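Local structure of Ifi204 (Mus musculus domesticus, 5YZW) at residues A[119-125]-A[165-171]. The protein probably senses DNA in innate immunity, recognising it through HIN domains such as this one, as other interferon-inducible PYHIN proteins do. Sequence-based numbering, arbitrary orientation.
Sequences FVSGEYL and KLRLVCF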
loop_
_atom_site.group_PDB
_atom_site.type_symbol
_atom_site.label_atom_id
_atom_site.label_comp_id
_atom_site.label_asym_id
_atom_site.label_seq_id
_atom_site.Cartn_x
_atom_site.Cartn_y
_atom_site.Cartn_z
ATOM N N PHE A 119 -8.748 -4.203 -0.452
ATOM C CA PHE A 119 -7.762 -3.280 0.093
ATOM C C PHE A 119 -7.375 -2.231 -0.943
ATOM O O PHE A 119 -7.181 -2.538 -2.118
ATOM C CB PHE A 119 -6.551 -4.063 0.589
ATOM C CG PHE A 119 -6.915 -5.089 1.625
ATOM C CD1 PHE A 119 -7.160 -4.715 2.938
ATOM C CD2 PHE A 119 -7.078 -6.419 1.273
ATOM C CE1 PHE A 119 -7.522 -5.653 3.897
ATOM C CE2 PHE A 119 -7.422 -7.364 2.225
ATOM C CZ PHE A 119 -7.656 -6.977 3.547
ATOM N N VAL A 120 -7.291 -0.984 -0.503
ATOM C CA VAL A 120 -7.231 0.178 -1.382
ATOM C C VAL A 120 -6.016 1.017 -1.000
ATOM O O VAL A 120 -5.664 1.109 0.182
ATOM C CB VAL A 120 -8.536 1.009 -1.286
ATOM C CG1 VAL A 120 -8.419 2.327 -2.057
ATOM C CG2 VAL A 120 -9.717 0.196 -1.795
ATOM N N SER A 121 -5.372 1.615 -2.004
ATOM C CA SER A 121 -4.264 2.539 -1.829
ATOM C C SER A 121 -4.564 3.769 -2.664
ATOM O O SER A 121 -5.101 3.648 -3.766
ATOM C CB SER A 121 -2.938 1.921 -2.294
ATOM O OG SER A 121 -2.403 1.057 -1.304
ATOM N N GLY A 122 -4.233 4.948 -2.156
ATOM C CA GLY A 122 -4.580 6.170 -2.861
ATOM C C GLY A 122 -4.171 7.397 -2.077
ATOM O O GLY A 122 -3.941 7.338 -0.864
ATOM N N GLU A 123 -4.083 8.514 -2.800
ATOM C CA GLU A 123 -3.766 9.812 -2.222
ATOM C C GLU A 123 -4.974 10.719 -2.376
ATOM O O GLU A 123 -5.421 10.970 -3.500
ATOM C CB GLU A 123 -2.551 10.443 -2.895
ATOM C CG GLU A 123 -1.336 9.553 -2.987
ATOM C CD GLU A 123 -0.166 10.251 -3.652
ATOM O OE1 GLU A 123 0.874 9.597 -3.866
ATOM O OE2 GLU A 123 -0.291 11.455 -3.958
ATOM N N TYR A 124 -5.483 11.232 -1.258
ATOM C CA TYR A 124 -6.712 12.009 -1.265
ATOM C C TYR A 124 -6.553 13.266 -0.418
ATOM O O TYR A 124 -5.719 13.333 0.490
ATOM C CB TYR A 124 -7.891 11.179 -0.740
ATOM C CG TYR A 124 -8.136 9.915 -1.517
ATOM C CD1 TYR A 124 -8.862 9.932 -2.697
ATOM C CD2 TYR A 124 -7.604 8.706 -1.092
ATOM C CE1 TYR A 124 -9.090 8.773 -3.415
ATOM C CE2 TYR A 124 -7.813 7.536 -1.816
ATOM C CZ TYR A 124 -8.558 7.580 -2.978
ATOM O OH TYR A 124 -8.769 6.425 -3.710
ATOM N N LEU A 125 -7.367 14.270 -0.740
ATOM C CA LEU A 125 -7.437 15.508 0.029
ATOM C C LEU A 125 -8.421 15.345 1.177
ATOM O O LEU A 125 -9.534 14.846 0.980
ATOM C CB LEU A 125 -7.867 16.679 -0.858
ATOM C CG LEU A 125 -6.869 17.164 -1.912
ATOM C CD1 LEU A 125 -7.107 16.480 -3.255
ATOM C CD2 LEU A 125 -6.946 18.685 -2.050
ATOM N N LYS A 165 -2.965 16.569 2.406
ATOM C CA LYS A 165 -3.162 15.481 1.456
ATOM C C LYS A 165 -2.609 14.189 2.047
ATOM O O LYS A 165 -1.486 14.161 2.565
ATOM C CB LYS A 165 -2.503 15.775 0.108
ATOM C CG LYS A 165 -3.330 15.269 -1.072
ATOM C CD LYS A 165 -2.532 15.271 -2.362
ATOM C CE LYS A 165 -3.344 14.709 -3.520
ATOM N NZ LYS A 165 -2.486 14.499 -4.721
ATOM N N LEU A 166 -3.400 13.127 1.959
ATOM C CA LEU A 166 -3.157 11.883 2.671
ATOM C C LEU A 166 -2.835 10.763 1.692
ATOM O O LEU A 166 -3.616 10.492 0.773
ATOM C CB LEU A 166 -4.383 11.504 3.492
ATOM C CG LEU A 166 -4.232 11.641 4.994
ATOM C CD1 LEU A 166 -5.446 11.019 5.646
ATOM C CD2 LEU A 166 -2.955 10.972 5.434
ATOM N N ARG A 167 -1.699 10.108 1.899
ATOM C CA ARG A 167 -1.334 8.921 1.137
ATOM C C ARG A 167 -1.712 7.707 1.974
ATOM O O ARG A 167 -1.165 7.506 3.065
ATOM C CB ARG A 167 0.151 8.911 0.796
ATOM C CG ARG A 167 0.657 7.559 0.265
ATOM C CD ARG A 167 2.116 7.671 -0.139
ATOM N NE ARG A 167 2.275 8.589 -1.265
ATOM C CZ ARG A 167 3.289 9.440 -1.403
ATOM N NH1 ARG A 167 4.246 9.499 -0.481
ATOM N NH2 ARG A 167 3.349 10.235 -2.467
ATOM N N LEU A 168 -2.666 6.922 1.477
ATOM C CA LEU A 168 -3.167 5.739 2.163
ATOM C C LEU A 168 -2.653 4.496 1.465
ATOM O O LEU A 168 -2.756 4.382 0.237
ATOM C CB LEU A 168 -4.698 5.700 2.187
ATOM C CG LEU A 168 -5.469 6.958 2.583
ATOM C CD1 LEU A 168 -6.924 6.821 2.151
ATOM C CD2 LEU A 168 -5.366 7.140 4.066
ATOM N N VAL A 169 -2.132 3.553 2.243
ATOM C CA VAL A 169 -1.669 2.283 1.686
ATOM C C VAL A 169 -2.328 1.145 2.447
ATOM O O VAL A 169 -2.230 1.077 3.681
ATOM C CB VAL A 169 -0.142 2.149 1.739
ATOM C CG1 VAL A 169 0.262 0.810 1.150
ATOM C CG2 VAL A 169 0.511 3.325 1.023
ATOM N N CYS A 170 -3.018 0.270 1.718
ATOM C CA CYS A 170 -3.615 -0.943 2.270
ATOM C C CYS A 170 -4.633 -0.616 3.364
ATOM O O CYS A 170 -4.514 -1.071 4.499
ATOM C CB CYS A 170 -2.534 -1.883 2.803
ATOM S SG CYS A 170 -3.144 -3.545 3.234
ATOM N N PHE A 171 -5.637 0.182 2.994
ATOM C CA PHE A 171 -6.841 0.388 3.794
ATOM C C PHE A 171 -7.978 -0.490 3.280
ATOM O O PHE A 171 -8.052 -0.792 2.088
ATOM C CB PHE A 171 -7.266 1.855 3.758
ATOM C CG PHE A 171 -6.534 2.713 4.719
ATOM C CD1 PHE A 171 -5.163 2.841 4.659
ATOM C CD2 PHE A 171 -7.235 3.426 5.702
ATOM C CE1 PHE A 171 -4.477 3.643 5.555
ATOM C CE2 PHE A 171 -6.554 4.212 6.602
ATOM C CZ PHE A 171 -5.173 4.320 6.535
#
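Glu123 and Arg167 face each other across an antiparallel strand pair in the second of the two OB folds of this HIN domain, and they illustrate how a two-sided beta sheet sorts its side chains. As a non-hydrogen-bonded pair their backbones come close, and the two side chains run alongside each other in the same direction. Glu123 is extended beyond CG, whereas Arg167 bends at chi3, which swings its guanidinium edge towards the carboxylate. OE1 of Glu123 takes both bonds, 2.9 Å from NH2 and 3.1 Å from NE of Arg167. The oxygen lies in the guanidinium plane, yet both nitrogens meet it from one face of the carboxylate, the two planes being 64° apart. A long salt bridge to Lys165 engages OE2, while NH1 of Arg167 turns to Gln191 on the adjoining strand 189-192.

On the other side, the buried Tyr124 and Leu168 cross at about a right angle, CD2 of the ring lying 3.8 Å from CD1 of the leucine; the phenol hydroxyl bonds to Pro106 O. Gly122, paired directly with Leu168 and two residues before Tyr124, has no side chain, and CE2 of Tyr124 lies 3.7 Å from CA of Gly122.

A G1 beta bulge interrupts the register: Cys170, with positive phi (60°), and Phe171 together face Val120, and Phe171 resumes the hydrogen-bonded pairing. The chain turns a corner here and goes on into strand 171-175. Cys170 SG, held anti to the backbone nitrogen (chi1 -169°), lies obliquely by the Phe119 ring, 4.2 Å from its CD1.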